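Local coordinates for protein phosphoribosylaminoimidazole-succinocarboxamide synthase (Pyrococcus horikoshii, PDB 3U55) that catalyses the ATP-dependent joining of L-aspartate to 5-amino-1-(5-phosphoribosyl)imidazole-4-carboxylate, a ligation step of de novo purine biosynthesis, at residues A[92-97]-A[155-160]; A[115-120]-A[148-153]; A[198-201]-A[206-209]. All coordinates share one frame; numbering follows the deposited sequence.

Interaction 1 (A[92-97]-A[155-160]). With SO4 (sulfate ion), chain B.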
loop_
_atom_site.group_PDB
_atom_site.type_symbol
_atom_site.label_atom_id
_atom_site.label_comp_id
_atom_site.label_asym_id
_atom_site.label_seq_id
_atom_site.Cartn_x
_atom_site.Cartn_y
_atom_site.Cartn_z
ATOM N N VAL A 92 -3.415 11.368 5.951
ATOM C CA VAL A 92 -2.717 12.403 5.180
ATOM C C VAL A 92 -1.469 12.806 5.954
ATOM O O VAL A 92 -1.546 13.052 7.147
ATOM C CB VAL A 92 -3.611 13.648 4.907
ATOM C CG1 VAL A 92 -2.878 14.671 4.026
ATOM C CG2 VAL A 92 -4.899 13.251 4.216
ATOM N N ARG A 93 -0.326 12.875 5.273
ATOM C CA ARG A 93 0.951 13.144 5.946
ATOM C C ARG A 93 1.705 14.284 5.246
ATOM O O ARG A 93 1.906 14.258 4.027
ATOM C CB ARG A 93 1.809 11.862 6.014
ATOM C CG ARG A 93 0.981 10.542 6.087
ATOM C CD ARG A 93 1.846 9.277 6.294
ATOM N NE ARG A 93 2.273 9.202 7.680
ATOM C CZ ARG A 93 1.965 8.250 8.556
ATOM N NH1 ARG A 93 1.240 7.176 8.232
ATOM N NH2 ARG A 93 2.424 8.375 9.784
ATOM N N ASN A 94 2.099 15.281 6.041
ATOM C CA ASN A 94 2.851 16.449 5.579
ATOM C C ASN A 94 4.318 16.382 5.997
ATOM O O ASN A 94 5.212 16.887 5.296
ATOM C CB ASN A 94 2.240 17.714 6.172
ATOM C CG ASN A 94 0.810 17.929 5.738
ATOM O OD1 ASN A 94 0.510 17.973 4.537
ATOM N ND2 ASN A 94 -0.085 18.071 6.709
ATOM N N VAL A 95 4.547 15.768 7.152
ATOM C CA VAL A 95 5.872 15.631 7.744
ATOM C C VAL A 95 6.062 14.159 8.083
ATOM O O VAL A 95 5.105 13.491 8.497
ATOM C CB VAL A 95 5.988 16.500 9.017
ATOM C CG1 VAL A 95 7.321 16.285 9.723
ATOM C CG2 VAL A 95 5.786 17.973 8.682
ATOM N N VAL A 96 7.277 13.641 7.890
ATOM C CA VAL A 96 7.553 12.223 8.175
ATOM C C VAL A 96 7.516 11.940 9.684
ATOM O O VAL A 96 8.194 12.597 10.483
ATOM C CB VAL A 96 8.892 11.737 7.550
ATOM C CG1 VAL A 96 9.220 10.329 7.988
ATOM C CG2 VAL A 96 8.835 11.803 6.018
ATOM N N ALA A 97 6.693 10.962 10.054
ATOM C CA ALA A 97 6.540 10.524 11.437
ATOM C C ALA A 97 5.864 9.162 11.424
ATOM O O ALA A 97 5.367 8.725 10.385
ATOM C CB ALA A 97 5.700 11.533 12.227
ATOM N N LYS A 155 -8.145 18.491 0.675
ATOM C CA LYS A 155 -8.714 19.807 0.990
ATOM C C LYS A 155 -8.749 20.046 2.506
ATOM O O LYS A 155 -8.318 21.102 2.985
ATOM C CB LYS A 155 -10.107 19.979 0.365
ATOM C CG LYS A 155 -10.773 21.301 0.727
ATOM C CD LYS A 155 -12.055 21.551 -0.047
ATOM C CE LYS A 155 -12.755 22.786 0.526
ATOM N NZ LYS A 155 -14.037 23.081 -0.179
ATOM N N VAL A 156 -9.251 19.059 3.250
ATOM C CA VAL A 156 -9.223 19.077 4.719
ATOM C C VAL A 156 -7.817 19.381 5.220
ATOM O O VAL A 156 -7.628 20.228 6.105
ATOM C CB VAL A 156 -9.717 17.733 5.316
ATOM C CG1 VAL A 156 -9.433 17.652 6.827
ATOM C CG2 VAL A 156 -11.221 17.538 5.024
ATOM N N ASN A 157 -6.832 18.694 4.645
ATOM C CA ASN A 157 -5.437 18.939 4.998
ATOM C C ASN A 157 -5.070 20.413 4.858
ATOM O O ASN A 157 -4.545 20.992 5.799
ATOM C CB ASN A 157 -4.505 18.063 4.174
ATOM C CG ASN A 157 -3.041 18.194 4.597
ATOM O OD1 ASN A 157 -2.717 18.241 5.788
ATOM N ND2 ASN A 157 -2.153 18.250 3.611
ATOM N N GLU A 158 -5.369 21.014 3.706
ATOM C CA GLU A 158 -5.038 22.428 3.471
ATOM C C GLU A 158 -5.667 23.349 4.519
ATOM O O GLU A 158 -4.982 24.205 5.086
ATOM C CB GLU A 158 -5.433 22.865 2.053
ATOM C CG GLU A 158 -4.590 22.240 0.939
ATOM C CD GLU A 158 -3.095 22.490 1.103
ATOM O OE1 GLU A 158 -2.335 21.505 1.267
ATOM O OE2 GLU A 158 -2.680 23.669 1.083
ATOM N N ILE A 159 -6.961 23.162 4.771
ATOM C CA ILE A 159 -7.710 23.963 5.746
ATOM C C ILE A 159 -7.137 23.844 7.156
ATOM O O ILE A 159 -6.895 24.862 7.817
ATOM C CB ILE A 159 -9.212 23.574 5.784
ATOM C CG1 ILE A 159 -9.858 23.789 4.411
ATOM C CG2 ILE A 159 -9.952 24.364 6.877
ATOM C CD1 ILE A 159 -11.005 22.823 4.105
ATOM N N LEU A 160 -6.926 22.609 7.612
ATOM C CA LEU A 160 -6.417 22.372 8.965
ATOM C C LEU A 160 -4.987 22.868 9.138
ATOM O O LEU A 160 -4.687 23.536 10.124
ATOM C CB LEU A 160 -6.515 20.892 9.350
ATOM C CG LEU A 160 -7.909 20.258 9.420
ATOM C CD1 LEU A 160 -7.767 18.791 9.813
ATOM C CD2 LEU A 160 -8.826 20.993 10.400
HETATM S S SO4 B . 0.936 5.862 12.075
HETATM O O1 SO4 B . 2.009 6.697 11.566
HETATM O O2 SO4 B . 0.161 6.582 13.079
HETATM O O3 SO4 B . 0.090 5.474 10.946
HETATM O O4 SO4 B . 1.501 4.673 12.702
#

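Interaction 2 (A[115-120]-A[148-153])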
loop_
_atom_site.group_PDB
_atom_site.type_symbol
_atom_site.label_atom_id
_atom_site.label_comp_id
_atom_site.label_asym_id
_atom_site.label_seq_id
_atom_site.Cartn_x
_atom_site.Cartn_y
_atom_site.Cartn_z
ATOM N N PRO A 115 1.875 16.444 0.067
ATOM C CA PRO A 115 1.257 15.506 1.009
ATOM C C PRO A 115 1.191 14.067 0.479
ATOM O O PRO A 115 1.012 13.849 -0.724
ATOM C CB PRO A 115 -0.156 16.068 1.189
ATOM C CG PRO A 115 -0.052 17.507 0.812
ATOM C CD PRO A 115 0.960 17.542 -0.296
ATOM N N ILE A 116 1.357 13.099 1.381
ATOM C CA ILE A 116 1.130 11.683 1.068
ATOM C C ILE A 116 -0.259 11.295 1.591
ATOM O O ILE A 116 -0.634 11.678 2.696
ATOM C CB ILE A 116 2.216 10.780 1.727
ATOM C CG1 ILE A 116 3.560 10.950 1.011
ATOM C CG2 ILE A 116 1.787 9.298 1.732
ATOM C CD1 ILE A 116 4.735 10.268 1.712
ATOM N N VAL A 117 -1.021 10.551 0.798
ATOM C CA VAL A 117 -2.300 9.998 1.279
ATOM C C VAL A 117 -2.181 8.482 1.271
ATOM O O VAL A 117 -1.765 7.892 0.267
ATOM C CB VAL A 117 -3.515 10.455 0.418
ATOM C CG1 VAL A 117 -4.836 9.873 0.962
ATOM C CG2 VAL A 117 -3.596 11.978 0.361
ATOM N N GLU A 118 -2.511 7.864 2.404
ATOM C CA GLU A 118 -2.460 6.415 2.540
ATOM C C GLU A 118 -3.838 5.900 2.898
ATOM O O GLU A 118 -4.555 6.513 3.697
ATOM C CB GLU A 118 -1.463 5.989 3.622
ATOM C CG GLU A 118 -0.010 6.347 3.309
ATOM C CD GLU A 118 0.913 6.205 4.511
ATOM O OE1 GLU A 118 0.432 5.991 5.645
ATOM O OE2 GLU A 118 2.138 6.335 4.326
ATOM N N LEU A 119 -4.211 4.780 2.288
ATOM C CA LEU A 119 -5.478 4.121 2.611
ATOM C C LEU A 119 -5.193 2.863 3.410
ATOM O O LEU A 119 -4.317 2.077 3.041
ATOM C CB LEU A 119 -6.233 3.749 1.331
ATOM C CG LEU A 119 -6.489 4.887 0.334
ATOM C CD1 LEU A 119 -7.045 4.352 -0.985
ATOM C CD2 LEU A 119 -7.445 5.905 0.943
ATOM N N TYR A 120 -5.934 2.685 4.500
ATOM C CA TYR A 120 -5.833 1.490 5.331
ATOM C C TYR A 120 -7.183 0.812 5.400
ATOM O O TYR A 120 -8.212 1.459 5.577
ATOM C CB TYR A 120 -5.322 1.813 6.738
ATOM C CG TYR A 120 -3.895 2.289 6.733
ATOM C CD1 TYR A 120 -2.840 1.387 6.881
ATOM C CD2 TYR A 120 -3.594 3.642 6.551
ATOM C CE1 TYR A 120 -1.523 1.811 6.850
ATOM C CE2 TYR A 120 -2.278 4.081 6.524
ATOM C CZ TYR A 120 -1.249 3.159 6.679
ATOM O OH TYR A 120 0.055 3.583 6.645
ATOM N N LYS A 148 -12.751 10.829 -4.965
ATOM C CA LYS A 148 -13.512 11.803 -4.172
ATOM C C LYS A 148 -13.031 11.862 -2.724
ATOM O O LYS A 148 -12.874 12.950 -2.155
ATOM C CB LYS A 148 -15.016 11.503 -4.212
ATOM C CG LYS A 148 -15.716 11.932 -5.501
ATOM C CD LYS A 148 -17.197 11.556 -5.472
ATOM C CE LYS A 148 -17.995 12.328 -6.529
ATOM N NZ LYS A 148 -17.433 12.162 -7.903
ATOM N N ILE A 149 -12.795 10.690 -2.140
ATOM C CA ILE A 149 -12.294 10.582 -0.766
ATOM C C ILE A 149 -10.936 11.280 -0.598
ATOM O O ILE A 149 -10.756 12.062 0.338
ATOM C CB ILE A 149 -12.222 9.099 -0.302
ATOM C CG1 ILE A 149 -13.634 8.563 -0.015
ATOM C CG2 ILE A 149 -11.333 8.955 0.937
ATOM C CD1 ILE A 149 -13.728 7.024 -0.000
ATOM N N GLU A 150 -9.994 11.010 -1.502
ATOM C CA GLU A 150 -8.662 11.635 -1.403
ATOM C C GLU A 150 -8.703 13.145 -1.657
ATOM O O GLU A 150 -7.969 13.901 -1.025
ATOM C CB GLU A 150 -7.641 10.929 -2.307
ATOM C CG GLU A 150 -7.440 9.463 -1.897
ATOM C CD GLU A 150 -6.195 8.805 -2.463
ATOM O OE1 GLU A 150 -5.704 9.215 -3.541
ATOM O OE2 GLU A 150 -5.729 7.832 -1.827
ATOM N N GLU A 151 -9.582 13.573 -2.557
ATOM C CA GLU A 151 -9.794 14.994 -2.834
ATOM C C GLU A 151 -10.275 15.727 -1.581
ATOM O O GLU A 151 -9.730 16.780 -1.216
ATOM C CB GLU A 151 -10.793 15.151 -3.992
ATOM C CG GLU A 151 -11.095 16.577 -4.394
ATOM C CD GLU A 151 -12.065 16.646 -5.566
ATOM O OE1 GLU A 151 -11.866 17.506 -6.444
ATOM O OE2 GLU A 151 -13.013 15.829 -5.622
ATOM N N ILE A 152 -11.271 15.149 -0.904
ATOM C CA ILE A 152 -11.769 15.692 0.356
ATOM C C ILE A 152 -10.638 15.742 1.397
ATOM O O ILE A 152 -10.398 16.783 2.007
ATOM C CB ILE A 152 -12.971 14.880 0.918
ATOM C CG1 ILE A 152 -14.189 14.975 -0.014
ATOM C CG2 ILE A 152 -13.355 15.389 2.305
ATOM C CD1 ILE A 152 -15.264 13.886 0.256
ATOM N N ALA A 153 -9.935 14.622 1.571
ATOM C CA ALA A 153 -8.851 14.536 2.550
ATOM C C ALA A 153 -7.766 15.584 2.309
ATOM O O ALA A 153 -7.271 16.199 3.259
ATOM C CB ALA A 153 -8.241 13.130 2.551
HETATM O O HOH W 1 -3.355 6.575 -1.795
#

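Interaction 3 (A[198-201]-A[206-209]). With SO4 (sulfate ion), chain B.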
loop_
_atom_site.group_PDB
_atom_site.type_symbol
_atom_site.label_atom_id
_atom_site.label_comp_id
_atom_site.label_asym_id
_atom_site.label_seq_id
_atom_site.Cartn_x
_atom_site.Cartn_y
_atom_site.Cartn_z
ATOM N N ARG A 198 -1.224 14.141 14.413
ATOM C CA ARG A 198 0.035 14.567 15.015
ATOM C C ARG A 198 0.164 16.080 14.911
ATOM O O ARG A 198 0.074 16.655 13.819
ATOM C CB ARG A 198 1.239 13.842 14.408
ATOM C CG ARG A 198 1.390 12.427 14.924
ATOM C CD ARG A 198 2.641 11.748 14.386
ATOM N NE ARG A 198 2.763 10.393 14.932
ATOM C CZ ARG A 198 2.242 9.304 14.366
ATOM N NH1 ARG A 198 1.579 9.391 13.220
ATOM N NH2 ARG A 198 2.396 8.119 14.937
ATOM N N PHE A 199 0.328 16.714 16.074
ATOM C CA PHE A 199 0.461 18.163 16.208
ATOM C C PHE A 199 1.806 18.473 16.865
ATOM O O PHE A 199 2.065 17.999 17.965
ATOM C CB PHE A 199 -0.618 18.729 17.145
ATOM C CG PHE A 199 -2.046 18.572 16.670
ATOM C CD1 PHE A 199 -2.427 18.882 15.364
ATOM C CD2 PHE A 199 -3.031 18.187 17.575
ATOM C CE1 PHE A 199 -3.761 18.776 14.965
ATOM C CE2 PHE A 199 -4.371 18.075 17.185
ATOM C CZ PHE A 199 -4.736 18.370 15.880
ATOM N N TRP A 200 2.652 19.266 16.206
ATOM C CA TRP A 200 3.932 19.694 16.795
ATOM C C TRP A 200 3.938 21.201 17.022
ATOM O O TRP A 200 3.440 21.960 16.189
ATOM C CB TRP A 200 5.108 19.335 15.879
ATOM C CG TRP A 200 5.435 17.873 15.767
ATOM C CD1 TRP A 200 4.791 16.823 16.370
ATOM C CD2 TRP A 200 6.474 17.293 14.963
ATOM N NE1 TRP A 200 5.373 15.636 16.002
ATOM C CE2 TRP A 200 6.409 15.893 15.142
ATOM C CE3 TRP A 200 7.452 17.823 14.110
ATOM C CZ2 TRP A 200 7.284 15.014 14.499
ATOM C CZ3 TRP A 200 8.330 16.945 13.474
ATOM C CH2 TRP A 200 8.236 15.558 13.672
ATOM N N ASP A 201 4.512 21.646 18.140
ATOM C CA ASP A 201 4.705 23.083 18.339
ATOM C C ASP A 201 5.621 23.615 17.234
ATOM O O ASP A 201 6.634 22.996 16.926
ATOM C CB ASP A 201 5.306 23.384 19.713
ATOM C CG ASP A 201 5.666 24.853 19.874
ATOM O OD1 ASP A 201 4.749 25.690 19.877
ATOM O OD2 ASP A 201 6.863 25.168 19.970
ATOM N N ARG A 206 7.946 19.925 19.496
ATOM C CA ARG A 206 7.519 18.894 20.445
ATOM C C ARG A 206 6.058 18.477 20.233
ATOM O O ARG A 206 5.216 19.288 19.809
ATOM C CB ARG A 206 7.799 19.304 21.898
ATOM C CG ARG A 206 6.714 20.115 22.579
ATOM C CD ARG A 206 7.129 20.449 24.012
ATOM N NE ARG A 206 6.029 20.257 24.959
ATOM C CZ ARG A 206 5.096 21.164 25.238
ATOM N NH1 ARG A 206 5.107 22.356 24.649
ATOM N NH2 ARG A 206 4.144 20.878 26.114
ATOM N N SER A 207 5.783 17.210 20.540
ATOM C CA SER A 207 4.477 16.594 20.305
ATOM C C SER A 207 3.426 17.142 21.251
ATOM O O SER A 207 3.647 17.222 22.461
ATOM C CB SER A 207 4.567 15.074 20.468
ATOM O OG SER A 207 5.370 14.488 19.456
ATOM N N LEU A 208 2.287 17.525 20.684
ATOM C CA LEU A 208 1.135 17.942 21.466
ATOM C C LEU A 208 -0.051 17.076 21.039
ATOM O O LEU A 208 -1.067 17.576 20.560
ATOM C CB LEU A 208 0.856 19.429 21.241
ATOM C CG LEU A 208 1.915 20.425 21.736
ATOM C CD1 LEU A 208 1.622 21.831 21.229
ATOM C CD2 LEU A 208 2.005 20.401 23.262
ATOM N N ASP A 209 0.114 15.766 21.220
ATOM C CA ASP A 209 -0.800 14.759 20.689
ATOM C C ASP A 209 -0.606 13.421 21.395
ATOM O O ASP A 209 0.110 13.329 22.398
ATOM C CB ASP A 209 -0.579 14.591 19.177
ATOM C CG ASP A 209 0.873 14.271 18.826
ATOM O OD1 ASP A 209 1.383 14.809 17.823
ATOM O OD2 ASP A 209 1.509 13.486 19.558
HETATM S S SO4 B . 0.936 5.862 12.075
HETATM O O1 SO4 B . 2.009 6.697 11.566
HETATM O O2 SO4 B . 0.161 6.582 13.079
HETATM O O3 SO4 B . 0.090 5.474 10.946
HETATM O O4 SO4 B . 1.501 4.673 12.702
HETATM O O HOH W 2 3.796 13.725 17.367
#

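Interaction 1 (A[92-97]-A[155-160])
N94 and N157 face each other amide to amide and form a two-bond cyclic pair that ties the corner after strand 84-93 to helix 143-165, which packs across the antiparallel sheet of this SAICAR synthetase-like fold. The two side chains come from opposite directions, and their amide planes are only 13° apart, so each group gives an N-H and takes one in return. N157 ND2 donates to N94 OD1 at 2.8 Å, and N94 ND2 answers to N157 OD1 at 2.8 Å. Both bonds are close to straight, and each oxygen is met on a lone pair, in its carbonyl plane. Two reciprocal bonds lock the rotation of both amides: a flip of either one would set donor against donor and acceptor against acceptor.

The torsions explain the reach. On the helix, N157 CG lies anti to the backbone N (chi1 -175°), which carries the amide out toward the sheet. V92, two residues before N94, points at the helix as N94 does, where the chain is about to turn a corner. Its CG1 methyl rests against N157, 3.6 Å from CG and 3.8 Å from CB, and the two side chains cross obliquely. R93, between them, points away and sends its guanidinium to the opposite side of the strand, where it forms a salt bridge with E118 and meets a bound sulfate edge-on. That ion probably comes from the crystallisation liquor.

The sheet grips the pair further. P115 packs on both N157 and N94, and beyond its bond to N157 OD1, N94 ND2 is also hydrogen-bonded to the backbone oxygen L171 O.

Interaction 2 (A[115-120]-A[148-153])
The carboxylate of E150 turns one oxygen, OE2, in among the aliphatic carbons of V117 and L119: V117 CG1 lies 3.6 Å from OE2 and L119 CG 3.7 Å from it. OE2 alone meets L119, whereas CD and CG of E150 also lie along V117 CG1. The other flat group here, the ring of Y120, has E118 OE1 in plane at its edge, where Y120 OH donates to that oxygen from above the carboxylate plane.

E150 crosses L119 at about a right angle. Its chain is extended beyond CG (chi2 -164°), which carries the acid across V117, with E150 CG 3.9 Å from V117 CG1. Buried as it is, the carboxylate is well supplied with partners. One water donates both to E150 OE2, at 2.7 Å, and to the backbone V117 O, at 2.9 Å, bridging helix and strand where no direct hydrogen bond joins them. OE1 is held by the hydroxyls of Y133 and of Y134 of the second subunit, which places this contact at the dimer interface.

Helix 143-165 thus lies over strand 111-121, with L154 and I146 of the helix also covering V117 and L119, while I149 and A153 pack on strand 84-93, the next strand of the sheet.

Interaction 3 (A[198-201]-A[206-209])
D209 reaches back to strand 197-201, where its OD1 takes the backbone N-H of F199 at 2.8 Å on the anti lone pair. D209 CG sits between the backbone N and the carbonyl carbon (chi1 55°), which turns the carboxylate in toward R198 and F199, while OD2 caps the backbone N of D211 at the entry to helix 211-214.

The tight part is a single antiparallel bridge. L208 N donates to F199 O at 2.8 Å, nearly along the C=O axis, and D201 N to R206 O at 3.0 Å. These two bonds flank W200 and S207, a non-hydrogen-bonded antiparallel pair, and W200 CA adds a CH...O contact to R206 O. A water fastens the same side: W200 NE1 donates to it at 2.8 Å, in the plane of the indole, S207 OG donates at 2.7 Å, and the water donates on to D209 OD1. S207 OG is also bonded to K217. L208 O, buried without a polar partner, lies against F199, at the edge of its ring, 3.6 Å from both CB and CD2.

On the solvent side the grip slackens. The exposed R206 has L208 CD2 over one guanidinium face, and its ion pair to E226 is long and weak.

R198 extends the other way, its NH1 donating to O1 and O2 of a sulfate and NH2 to O2, while NE pairs with D211 and NH1 with D173. Putting a leucine in place of R198 would probably leave D211 and D173 without this mate and the anion with fewer donors.

The whole is a short antiparallel chain reversal leading into a capped helix, beside an arginine-lined anion site consistent with a pocket for a phosphate group such as that of the ribotide substrate.

Interactions 1 and 2 are neighbours, their centres about 10 Å apart, and both use helix 143-165 against adjacent antiparallel strands, 84-93 and 111-121. Along the chain, the segments of interaction 2 fall between those of interaction 1; interaction 3 follows both. It reaches the same sheet through strand 197-201, with its centre about 13 Å from that of interaction 1 and about 22 Å from that of interaction 2. R93 joins all three regions: it is bridged to E118 of interaction 2 and shares the sulfate with R198 of interaction 3. The helix therefore covers one side of the sheet, while the anion site gathers residues from separate strands on the other side.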